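Local atomic coordinates of probable tRNA pseudouridine synthase D (Methanosarcina mazei, PDB entry 1Z2Z), a protein that probably isomerises the uridine at position 13 of transfer RNAs to pseudouridine. Residues Q25-Q28 with D32-V35; R41-G44 with L50-E53; L224-G229 with A242-L247; E355-V360 with G383-V388. All blocks are in the same frame, centred on the assembly; numbering follows the deposited sequence.

How the contacts relate
The four contacts follow one another along the chain without touching, and only contact 1 lies at the predicted active site, where the Arg27 side chain comes within about 3 Å of that of Asp86, the probable nucleophile. Contact 2 belongs to the same mixed sheet: the strands 33-39 and 49-57 are consecutive, yet the two contact centres are 28 Å apart, the nearest atoms about 9 Å. Contacts 3 and 4 fall in the TRUD family region, 38 Å apart between centres. Contact 4 is on the far side of the chain's centre from contact 1, 34 Å centre to centre, and contact 3 is 41 Å from contact 1. The set places a predicted catalytic site alongside remote contacts: a loop over a strand, a helix pair and a buried ion pair.

Contact 1: residues Q25-Q28 with D32-V35; sequences QLRQ and DFIV
Arg27 lays its guanidinium over one face of the Phe33 ring, and this cation-pi pair is the tight part of the contact. The CZ of Arg27 stands 3.9 Å from the centroid of the Phe33 ring and 11° off the ring normal, almost straight above the centre. The group is not stacked flat, since its plane and that of the ring are 48° apart. The chain of Arg27 starts away from the strand and folds back over the ring through bends at chi2 (96°) and chi3. Elsewhere the two segments meet loosely, through one water. Arg27 N donates to it at 2.7 Å, and the water donates to Asp32 O at 2.8 Å, bridging backbones that make no direct hydrogen bond; the same water sits at the edge of the Phe33 ring, in its plane. The CB of Gln28 rests 3.7 Å from OD1 of Asp32, whose salt bridge is with Arg140. NH2 of Arg27 forms a salt bridge with Asp86, the predicted nucleophile, so the aromatic face and the carboxylate probably hold the guanidinium between them. A basic residue paired with the catalytic aspartate is typical of pseudouridine synthase active sites, consistent with this arrangement.

Contact 2: residues R41-G44 with L50-E53; sequences REEG and LIVE
Glu43 and Ile51 mark the closest backbone approach, with their CA atoms 7.6 Å apart, too far for the two segments to pair as strands, and no hydrogen bond crosses between them. Residues 41-44 belong to the irregular connection leading from strand 33-39 to strand 49-57, while 50-53 lie within the latter. The connection joins two antiparallel strands of the mixed pseudouridine synthase sheet that flank strand 90-98 between them. Residues 41-44 lie on the side of the strand to which Ile51 points, and side chains bridge the gap.

Ile51 points from the strand toward the loop, and Glu43 points back, the two side chains crossing at about a right angle. With its CG1 beside the backbone N and its CG2 anti to it (chi1 -41°), Ile51 offers both branches to the acid. The bend of Glu43 at chi2 brings its CG and carboxylate across the isoleucine, CG of Glu43 lying 4.0 Å from CG1 of Ile51 and CD of Glu43 4.1 Å from CG2 of Ile51.

Within the loop, NH2 of Arg41 reaches OE1 of Glu43 at 2.7 Å in a salt bridge whose hydrogen bond is weak, bent to 126°. Each charge has a second partner: Lys94 of strand 90-98 pairs with OE2 of Glu43, and Asp129 with NH1 of Arg41. The ion pair thus sits beside the isoleucine, with OE1 of Glu43 3.6 Å from CG1 of Ile51 and NH2 of Arg41 4.4 Å from CD1 of Ile51.

Contact 3: residues L224-G229 with A242-L247; sequences LDFKEG and AMMNHL
Met244, a selenomethionine in this crystal, reaches from one helix to the start of another, and its side chain can be followed atom by atom. CB lies 3.9 Å from the CB of Phe226. CG continues anti to the carbonyl carbon (chi1 -59°), carrying the chain across, and SE comes to 4.0 Å from CA of Gly229. A bend at chi3 (97°) then turns the terminal CE back toward Phe226. CE ends at the edge of the ring, in its plane, 3.3 Å from CD1 of Phe226, and 3.9 Å from CA of Gly229, where the methyl occupies the place a side chain at Gly229 would take. Helices 226-232 and 238-249 are consecutive and pack together here, in an α-helical part of the fold within the TRUD region, with Ile202 and Val220 of neighbouring helices also touching Met244. The first helix opens with Asp225 as N-cap, its OD1 accepting from Glu228 N at 3.0 Å. Over one face of the Phe226 ring lies CD1 of Leu247, 4.0 Å from the centroid in a CH-pi contact, 13° off the normal; the opposite face is met by the carbonyl O of Leu224.

Contact 4: residues E355-V360 with G383-V388; sequences EIENGV and GTRREV
Glu357 and Arg385 alone join the two segments, for the backbones stay well apart, 11.9 Å between the CA atoms of these two residues. Along helix 352-363, Ile356 turns to another side and packs on Arg284 of helix 263-287. Glu357 comes next and starts out toward the second segment. Extended beyond CG (chi2 -166°), it carries its carboxylate out from the helix to meet the guanidinium arriving from the opposite direction. NH1 of Arg385 is set between both oxygens: it gives OE1 of Glu357 a hydrogen bond of 3.0 Å at 160°, which OE1 accepts through its syn lone pair, with the oxygen near the guanidinium plane, and it lies 2.7 Å from OE2 of Glu357 in the salt bridge. Carboxylate and guanidinium are nearly coplanar, 24° apart. Arg385, bent at chi3, brings NH1 edge-on to the carboxylate. Neither group relies on the other alone, since OE2 also accepts from the backbone N of Ala349 and NH2 of Arg385 donates to Thr338; these second partners probably fix the rotation of both groups in the interior. Further along the helix, Val360 packs against Ile280 and Ile281. The arrangement is a buried salt bridge that ties the irregular segment before strand 389-391 to helix 352-363, within the TRUD region.

Contact 1: residues Q25-Q28 with D32-V35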
loop_
_atom_site.group_PDB
_atom_site.type_symbol
_atom_site.label_atom_id
_atom_site.label_comp_id
_atom_site.label_asym_id
_atom_site.label_seq_id
_atom_site.Cartn_x
_atom_site.Cartn_y
_atom_site.Cartn_z
ATOM N N GLN A 25 12.168 0.797 -16.844
ATOM C CA GLN A 25 11.987 -0.380 -16.001
ATOM C C GLN A 25 12.717 -0.255 -14.671
ATOM O O GLN A 25 13.599 0.595 -14.517
ATOM C CB GLN A 25 12.487 -1.606 -16.744
ATOM C CG GLN A 25 13.914 -1.442 -17.203
ATOM C CD GLN A 25 14.364 -2.563 -18.100
ATOM O OE1 GLN A 25 15.564 -2.786 -18.267
ATOM N NE2 GLN A 25 13.409 -3.275 -18.697
ATOM N N LEU A 26 12.352 -1.106 -13.717
ATOM C CA LEU A 26 12.969 -1.065 -12.393
ATOM C C LEU A 26 13.511 -2.416 -11.919
ATOM O O LEU A 26 13.200 -3.460 -12.493
ATOM C CB LEU A 26 11.963 -0.554 -11.361
ATOM C CG LEU A 26 11.176 0.738 -11.584
ATOM C CD1 LEU A 26 10.385 1.008 -10.301
ATOM C CD2 LEU A 26 12.097 1.919 -11.907
ATOM N N ARG A 27 14.321 -2.389 -10.866
ATOM C CA ARG A 27 14.882 -3.616 -10.329
ATOM C C ARG A 27 15.703 -4.352 -11.382
ATOM O O ARG A 27 15.756 -5.586 -11.388
ATOM C CB ARG A 27 13.769 -4.557 -9.839
ATOM C CG ARG A 27 13.344 -4.409 -8.380
ATOM C CD ARG A 27 12.134 -3.511 -8.248
ATOM N NE ARG A 27 11.245 -3.882 -7.140
ATOM C CZ ARG A 27 11.522 -3.726 -5.845
ATOM N NH1 ARG A 27 12.671 -3.208 -5.453
ATOM N NH2 ARG A 27 10.635 -4.067 -4.927
ATOM N N GLN A 28 16.329 -3.611 -12.287
ATOM C CA GLN A 28 17.125 -4.277 -13.305
ATOM C C GLN A 28 18.373 -4.824 -12.625
ATOM O O GLN A 28 18.886 -5.883 -12.987
ATOM C CB GLN A 28 17.521 -3.318 -14.428
ATOM C CG GLN A 28 17.572 -4.031 -15.779
ATOM C CD GLN A 28 18.414 -3.311 -16.804
ATOM O OE1 GLN A 28 18.175 -2.145 -17.116
ATOM N NE2 GLN A 28 19.409 -4.009 -17.338
ATOM N N ASP A 32 19.637 -1.157 -7.899
ATOM C CA ASP A 32 18.758 -0.147 -8.492
ATOM C C ASP A 32 17.577 0.210 -7.599
ATOM O O ASP A 32 16.719 1.027 -7.964
ATOM C CB ASP A 32 18.234 -0.604 -9.856
ATOM C CG ASP A 32 19.231 -0.351 -10.982
ATOM O OD1 ASP A 32 18.910 -0.697 -12.137
ATOM O OD2 ASP A 32 20.328 0.191 -10.707
ATOM N N PHE A 33 17.537 -0.405 -6.424
ATOM C CA PHE A 33 16.467 -0.149 -5.473
ATOM C C PHE A 33 17.032 -0.168 -4.066
ATOM O O PHE A 33 17.011 -1.199 -3.400
ATOM C CB PHE A 33 15.370 -1.208 -5.595
ATOM C CG PHE A 33 14.010 -0.700 -5.224
ATOM C CD1 PHE A 33 13.144 -0.223 -6.202
ATOM C CD2 PHE A 33 13.613 -0.646 -3.898
ATOM C CE1 PHE A 33 11.904 0.304 -5.864
ATOM C CE2 PHE A 33 12.374 -0.119 -3.548
ATOM C CZ PHE A 33 11.519 0.356 -4.535
ATOM N N ILE A 34 17.533 0.971 -3.610
ATOM C CA ILE A 34 18.099 1.029 -2.280
ATOM C C ILE A 34 17.112 1.600 -1.280
ATOM O O ILE A 34 16.551 2.674 -1.483
ATOM C CB ILE A 34 19.396 1.833 -2.296
ATOM C CG1 ILE A 34 20.390 1.110 -3.230
ATOM C CG2 ILE A 34 19.928 2.012 -0.881
ATOM C CD1 ILE A 34 21.790 1.672 -3.260
ATOM N N VAL A 35 16.884 0.855 -0.206
ATOM C CA VAL A 35 15.948 1.266 0.832
ATOM C C VAL A 35 16.634 1.240 2.183
ATOM O O VAL A 35 16.945 0.167 2.688
ATOM C CB VAL A 35 14.764 0.309 0.911
ATOM C CG1 VAL A 35 13.790 0.790 1.952
ATOM C CG2 VAL A 35 14.116 0.172 -0.433
HETATM O O HOH W 1 14.773 0.075 -9.793
#

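Contact 2: residues R41-G44 with L50-E53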
loop_
_atom_site.group_PDB
_atom_site.type_symbol
_atom_site.label_atom_id
_atom_site.label_comp_id
_atom_site.label_asym_id
_atom_site.label_seq_id
_atom_site.Cartn_x
_atom_site.Cartn_y
_atom_site.Cartn_z
ATOM N N ARG A 41 13.750 4.652 17.443
ATOM C CA ARG A 41 14.119 4.245 18.796
ATOM C C ARG A 41 15.624 4.283 19.070
ATOM O O ARG A 41 16.439 4.310 18.151
ATOM C CB ARG A 41 13.578 2.853 19.073
ATOM C CG ARG A 41 13.838 1.898 17.942
ATOM C CD ARG A 41 14.354 0.609 18.485
ATOM N NE ARG A 41 13.302 -0.160 19.115
ATOM C CZ ARG A 41 13.523 -1.114 20.008
ATOM N NH1 ARG A 41 12.494 -1.784 20.522
ATOM N NH2 ARG A 41 14.765 -1.383 20.402
ATOM N N GLU A 42 15.975 4.282 20.347
ATOM C CA GLU A 42 17.361 4.314 20.779
ATOM C C GLU A 42 17.650 3.082 21.656
ATOM O O GLU A 42 16.757 2.585 22.344
ATOM C CB GLU A 42 17.602 5.598 21.561
ATOM C CG GLU A 42 18.966 5.730 22.195
ATOM C CD GLU A 42 20.060 5.997 21.188
ATOM O OE1 GLU A 42 21.097 6.578 21.590
ATOM O OE2 GLU A 42 19.886 5.625 20.004
ATOM N N GLU A 43 18.886 2.585 21.626
ATOM C CA GLU A 43 19.264 1.417 22.426
ATOM C C GLU A 43 20.356 1.790 23.409
ATOM O O GLU A 43 20.988 2.841 23.290
ATOM C CB GLU A 43 19.804 0.312 21.541
ATOM C CG GLU A 43 19.312 0.371 20.128
ATOM C CD GLU A 43 17.829 0.165 20.046
ATOM O OE1 GLU A 43 17.284 -0.502 20.949
ATOM O OE2 GLU A 43 17.219 0.648 19.076
ATOM N N GLY A 44 20.594 0.912 24.368
ATOM C CA GLY A 44 21.622 1.188 25.345
ATOM C C GLY A 44 22.751 0.180 25.288
ATOM O O GLY A 44 23.147 -0.275 24.212
ATOM N N LEU A 50 19.785 -8.171 21.675
ATOM C CA LEU A 50 20.924 -7.628 20.941
ATOM C C LEU A 50 20.371 -6.929 19.711
ATOM O O LEU A 50 19.621 -7.528 18.946
ATOM C CB LEU A 50 21.876 -8.770 20.553
ATOM C CG LEU A 50 23.303 -8.403 20.133
ATOM C CD1 LEU A 50 23.242 -7.692 18.825
ATOM C CD2 LEU A 50 23.970 -7.531 21.180
ATOM N N ILE A 51 20.728 -5.667 19.523
ATOM C CA ILE A 51 20.209 -4.921 18.380
ATOM C C ILE A 51 21.238 -4.728 17.273
ATOM O O ILE A 51 22.279 -4.070 17.450
ATOM C CB ILE A 51 19.676 -3.522 18.776
ATOM C CG1 ILE A 51 18.882 -3.578 20.094
ATOM C CG2 ILE A 51 18.824 -3.008 17.644
ATOM C CD1 ILE A 51 17.748 -4.604 20.128
ATOM N N VAL A 52 20.891 -5.257 16.109
ATOM C CA VAL A 52 21.764 -5.239 14.951
ATOM C C VAL A 52 21.209 -4.572 13.711
ATOM O O VAL A 52 20.015 -4.646 13.431
ATOM C CB VAL A 52 22.125 -6.686 14.570
ATOM C CG1 VAL A 52 23.286 -6.694 13.603
ATOM C CG2 VAL A 52 22.448 -7.487 15.818
ATOM N N GLU A 53 22.095 -3.938 12.956
ATOM C CA GLU A 53 21.710 -3.291 11.710
ATOM C C GLU A 53 21.898 -4.358 10.646
ATOM O O GLU A 53 23.003 -4.852 10.446
ATOM C CB GLU A 53 22.620 -2.115 11.411
ATOM C CG GLU A 53 22.245 -1.391 10.156
ATOM C CD GLU A 53 23.286 -0.372 9.763
ATOM O OE1 GLU A 53 24.051 -0.650 8.817
ATOM O OE2 GLU A 53 23.350 0.696 10.417
#

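Contact 3: residues L224-G229 with A242-L247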
loop_
_atom_site.group_PDB
_atom_site.type_symbol
_atom_site.label_atom_id
_atom_site.label_comp_id
_atom_site.label_asym_id
_atom_site.label_seq_id
_atom_site.Cartn_x
_atom_site.Cartn_y
_atom_site.Cartn_z
ATOM N N LEU A 224 -18.910 -24.794 -9.746
ATOM C CA LEU A 224 -19.216 -24.644 -8.327
ATOM C C LEU A 224 -19.024 -25.953 -7.565
ATOM O O LEU A 224 -19.591 -26.140 -6.490
ATOM C CB LEU A 224 -20.654 -24.139 -8.141
ATOM C CG LEU A 224 -21.000 -22.755 -8.709
ATOM C CD1 LEU A 224 -22.460 -22.440 -8.456
ATOM C CD2 LEU A 224 -20.114 -21.707 -8.071
ATOM N N ASP A 225 -18.221 -26.851 -8.131
ATOM C CA ASP A 225 -17.924 -28.141 -7.512
ATOM C C ASP A 225 -16.808 -27.948 -6.471
ATOM O O ASP A 225 -15.636 -28.206 -6.750
ATOM C CB ASP A 225 -17.501 -29.140 -8.605
ATOM C CG ASP A 225 -17.044 -30.485 -8.048
ATOM O OD1 ASP A 225 -17.123 -30.698 -6.818
ATOM O OD2 ASP A 225 -16.603 -31.332 -8.862
ATOM N N PHE A 226 -17.183 -27.487 -5.276
ATOM C CA PHE A 226 -16.232 -27.230 -4.190
ATOM C C PHE A 226 -15.550 -28.497 -3.690
ATOM O O PHE A 226 -14.482 -28.439 -3.077
ATOM C CB PHE A 226 -16.941 -26.536 -3.026
ATOM C CG PHE A 226 -17.781 -25.370 -3.445
ATOM C CD1 PHE A 226 -17.214 -24.300 -4.127
ATOM C CD2 PHE A 226 -19.150 -25.366 -3.211
ATOM C CE1 PHE A 226 -17.994 -23.234 -4.562
ATOM C CE2 PHE A 226 -19.942 -24.306 -3.640
ATOM C CZ PHE A 226 -19.364 -23.240 -4.325
ATOM N N LYS A 227 -16.178 -29.638 -3.957
ATOM C CA LYS A 227 -15.648 -30.935 -3.557
ATOM C C LYS A 227 -14.338 -31.172 -4.298
ATOM O O LYS A 227 -13.349 -31.632 -3.718
ATOM C CB LYS A 227 -16.659 -32.043 -3.892
ATOM C CG LYS A 227 -18.034 -31.844 -3.248
ATOM C CD LYS A 227 -19.009 -33.006 -3.497
ATOM C CE LYS A 227 -19.439 -33.145 -4.960
ATOM N NZ LYS A 227 -18.367 -33.699 -5.840
ATOM N N GLU A 228 -14.344 -30.850 -5.590
ATOM C CA GLU A 228 -13.164 -31.005 -6.438
ATOM C C GLU A 228 -12.149 -29.933 -6.057
ATOM O O GLU A 228 -10.952 -30.204 -5.965
ATOM C CB GLU A 228 -13.554 -30.854 -7.916
ATOM C CG GLU A 228 -12.412 -31.075 -8.904
ATOM C CD GLU A 228 -11.923 -32.512 -8.934
ATOM O OE1 GLU A 228 -10.854 -32.766 -9.535
ATOM O OE2 GLU A 228 -12.604 -33.394 -8.365
ATOM N N GLY A 229 -12.647 -28.718 -5.832
ATOM C CA GLY A 229 -11.791 -27.608 -5.460
ATOM C C GLY A 229 -10.952 -27.904 -4.235
ATOM O O GLY A 229 -9.792 -27.500 -4.154
ATOM N N ALA A 242 -10.804 -23.388 3.440
ATOM C CA ALA A 242 -11.672 -23.337 4.606
ATOM C C ALA A 242 -13.107 -22.992 4.224
ATOM O O ALA A 242 -14.061 -23.542 4.787
ATOM C CB ALA A 242 -11.137 -22.324 5.612
HETATM N N MSE A 243 -13.254 -22.090 3.256
HETATM C CA MSE A 243 -14.575 -21.647 2.804
HETATM C C MSE A 243 -15.342 -22.675 1.988
HETATM O O MSE A 243 -16.569 -22.769 2.075
HETATM C CB MSE A 243 -14.443 -20.369 1.984
HETATM C CG MSE A 243 -13.856 -19.237 2.757
HETATM SE SE MSE A 243 -13.875 -17.609 1.769
HETATM C CE MSE A 243 -15.786 -17.448 1.463
HETATM N N MSE A 244 -14.621 -23.435 1.180
HETATM C CA MSE A 244 -15.265 -24.437 0.364
HETATM C C MSE A 244 -15.792 -25.551 1.249
HETATM O O MSE A 244 -16.845 -26.122 0.970
HETATM C CB MSE A 244 -14.282 -24.972 -0.669
HETATM C CG MSE A 244 -13.747 -23.873 -1.576
HETATM SE SE MSE A 244 -12.640 -24.522 -3.013
HETATM C CE MSE A 244 -13.976 -24.557 -4.406
ATOM N N ASN A 245 -15.074 -25.856 2.327
ATOM C CA ASN A 245 -15.528 -26.900 3.238
ATOM C C ASN A 245 -16.881 -26.539 3.847
ATOM O O ASN A 245 -17.775 -27.380 3.917
ATOM C CB ASN A 245 -14.509 -27.133 4.356
ATOM C CG ASN A 245 -13.300 -27.909 3.887
ATOM O OD1 ASN A 245 -13.430 -28.975 3.281
ATOM N ND2 ASN A 245 -12.112 -27.388 4.174
ATOM N N HIS A 246 -17.015 -25.287 4.283
ATOM C CA HIS A 246 -18.248 -24.779 4.892
ATOM C C HIS A 246 -19.393 -24.851 3.906
ATOM O O HIS A 246 -20.561 -24.803 4.287
ATOM C CB HIS A 246 -18.078 -23.320 5.318
ATOM C CG HIS A 246 -19.286 -22.745 5.990
ATOM N ND1 HIS A 246 -19.582 -22.984 7.313
ATOM C CD2 HIS A 246 -20.286 -21.964 5.514
ATOM C CE1 HIS A 246 -20.713 -22.374 7.627
ATOM N NE2 HIS A 246 -21.159 -21.749 6.552
ATOM N N LEU A 247 -19.045 -24.951 2.632
ATOM C CA LEU A 247 -20.038 -25.020 1.580
ATOM C C LEU A 247 -20.356 -26.449 1.169
ATOM O O LEU A 247 -21.223 -26.667 0.324
ATOM C CB LEU A 247 -19.561 -24.220 0.370
ATOM C CG LEU A 247 -19.470 -22.709 0.594
ATOM C CD1 LEU A 247 -18.742 -22.066 -0.575
ATOM C CD2 LEU A 247 -20.867 -22.123 0.750
#

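Contact 4: residues E355-V360 with G383-V388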
loop_
_atom_site.group_PDB
_atom_site.type_symbol
_atom_site.label_atom_id
_atom_site.label_comp_id
_atom_site.label_asym_id
_atom_site.label_seq_id
_atom_site.Cartn_x
_atom_site.Cartn_y
_atom_site.Cartn_z
ATOM N N GLU A 355 -19.740 18.351 -3.620
ATOM C CA GLU A 355 -20.379 17.958 -4.862
ATOM C C GLU A 355 -19.643 16.787 -5.479
ATOM O O GLU A 355 -20.259 15.873 -6.022
ATOM C CB GLU A 355 -20.386 19.114 -5.857
ATOM C CG GLU A 355 -21.461 20.142 -5.605
ATOM C CD GLU A 355 -21.502 21.198 -6.684
ATOM O OE1 GLU A 355 -20.470 21.887 -6.878
ATOM O OE2 GLU A 355 -22.567 21.343 -7.339
ATOM N N ILE A 356 -18.320 16.820 -5.404
ATOM C CA ILE A 356 -17.516 15.744 -5.965
ATOM C C ILE A 356 -17.801 14.439 -5.245
ATOM O O ILE A 356 -18.057 13.411 -5.875
ATOM C CB ILE A 356 -16.016 16.043 -5.845
ATOM C CG1 ILE A 356 -15.684 17.324 -6.619
ATOM C CG2 ILE A 356 -15.217 14.853 -6.342
ATOM C CD1 ILE A 356 -14.258 17.801 -6.477
ATOM N N GLU A 357 -17.770 14.489 -3.916
ATOM C CA GLU A 357 -18.002 13.304 -3.106
ATOM C C GLU A 357 -19.375 12.715 -3.409
ATOM O O GLU A 357 -19.505 11.520 -3.674
ATOM C CB GLU A 357 -17.858 13.658 -1.617
ATOM C CG GLU A 357 -16.539 14.377 -1.271
ATOM C CD GLU A 357 -16.241 14.432 0.227
ATOM O OE1 GLU A 357 -15.205 15.035 0.605
ATOM O OE2 GLU A 357 -17.031 13.871 1.019
ATOM N N ASN A 358 -20.400 13.555 -3.393
ATOM C CA ASN A 358 -21.749 13.077 -3.676
ATOM C C ASN A 358 -21.890 12.651 -5.139
ATOM O O ASN A 358 -22.765 11.863 -5.482
ATOM C CB ASN A 358 -22.770 14.165 -3.309
ATOM C CG ASN A 358 -22.939 14.316 -1.797
ATOM O OD1 ASN A 358 -23.535 13.457 -1.140
ATOM N ND2 ASN A 358 -22.400 15.400 -1.240
ATOM N N GLY A 359 -21.013 13.159 -5.994
ATOM C CA GLY A 359 -21.072 12.792 -7.395
ATOM C C GLY A 359 -20.424 11.446 -7.687
ATOM O O GLY A 359 -20.597 10.882 -8.772
ATOM N N VAL A 360 -19.658 10.931 -6.733
ATOM C CA VAL A 360 -19.018 9.638 -6.930
ATOM C C VAL A 360 -19.929 8.558 -6.363
ATOM O O VAL A 360 -20.066 7.477 -6.933
ATOM C CB VAL A 360 -17.638 9.564 -6.235
ATOM C CG1 VAL A 360 -17.069 8.163 -6.364
ATOM C CG2 VAL A 360 -16.685 10.562 -6.868
ATOM N N GLY A 383 -17.223 3.758 8.166
ATOM C CA GLY A 383 -16.478 4.694 7.338
ATOM C C GLY A 383 -15.393 5.449 8.077
ATOM O O GLY A 383 -15.375 5.469 9.301
ATOM N N THR A 384 -14.488 6.065 7.325
ATOM C CA THR A 384 -13.390 6.837 7.896
ATOM C C THR A 384 -13.069 7.983 6.948
ATOM O O THR A 384 -13.764 8.166 5.950
ATOM C CB THR A 384 -12.139 5.951 8.105
ATOM O OG1 THR A 384 -10.947 6.724 7.894
ATOM C CG2 THR A 384 -12.165 4.760 7.162
ATOM N N ARG A 385 -12.038 8.765 7.255
ATOM C CA ARG A 385 -11.675 9.883 6.391
ATOM C C ARG A 385 -10.155 10.024 6.257
ATOM O O ARG A 385 -9.521 10.764 7.006
ATOM C CB ARG A 385 -12.303 11.176 6.936
ATOM C CG ARG A 385 -12.571 12.248 5.882
ATOM C CD ARG A 385 -13.677 13.220 6.312
ATOM N NE ARG A 385 -14.746 13.294 5.316
ATOM C CZ ARG A 385 -14.684 13.999 4.191
ATOM N NH1 ARG A 385 -15.704 13.983 3.343
ATOM N NH2 ARG A 385 -13.615 14.737 3.921
ATOM N N ARG A 386 -9.586 9.306 5.289
ATOM C CA ARG A 386 -8.146 9.318 5.027
ATOM C C ARG A 386 -7.700 10.593 4.347
ATOM O O ARG A 386 -8.457 11.196 3.593
ATOM C CB ARG A 386 -7.748 8.133 4.135
ATOM C CG ARG A 386 -7.330 6.854 4.868
ATOM C CD ARG A 386 -5.913 6.940 5.480
ATOM N NE ARG A 386 -5.272 5.621 5.561
ATOM C CZ ARG A 386 -4.028 5.394 5.987
ATOM N NH1 ARG A 386 -3.258 6.402 6.386
ATOM N NH2 ARG A 386 -3.544 4.151 6.003
ATOM N N GLU A 387 -6.458 10.993 4.602
ATOM C CA GLU A 387 -5.911 12.189 3.989
ATOM C C GLU A 387 -5.911 12.016 2.474
ATOM O O GLU A 387 -6.225 10.939 1.960
ATOM C CB GLU A 387 -4.487 12.446 4.475
ATOM C CG GLU A 387 -3.510 11.310 4.194
ATOM C CD GLU A 387 -3.610 10.183 5.211
ATOM O OE1 GLU A 387 -3.375 10.440 6.413
ATOM O OE2 GLU A 387 -3.918 9.040 4.809
ATOM N N VAL A 388 -5.532 13.071 1.761
ATOM C CA VAL A 388 -5.528 13.051 0.303
ATOM C C VAL A 388 -4.151 13.165 -0.332
ATOM O O VAL A 388 -3.844 12.442 -1.269
ATOM C CB VAL A 388 -6.430 14.180 -0.242
ATOM C CG1 VAL A 388 -6.335 14.241 -1.743
ATOM C CG2 VAL A 388 -7.853 13.930 0.174
#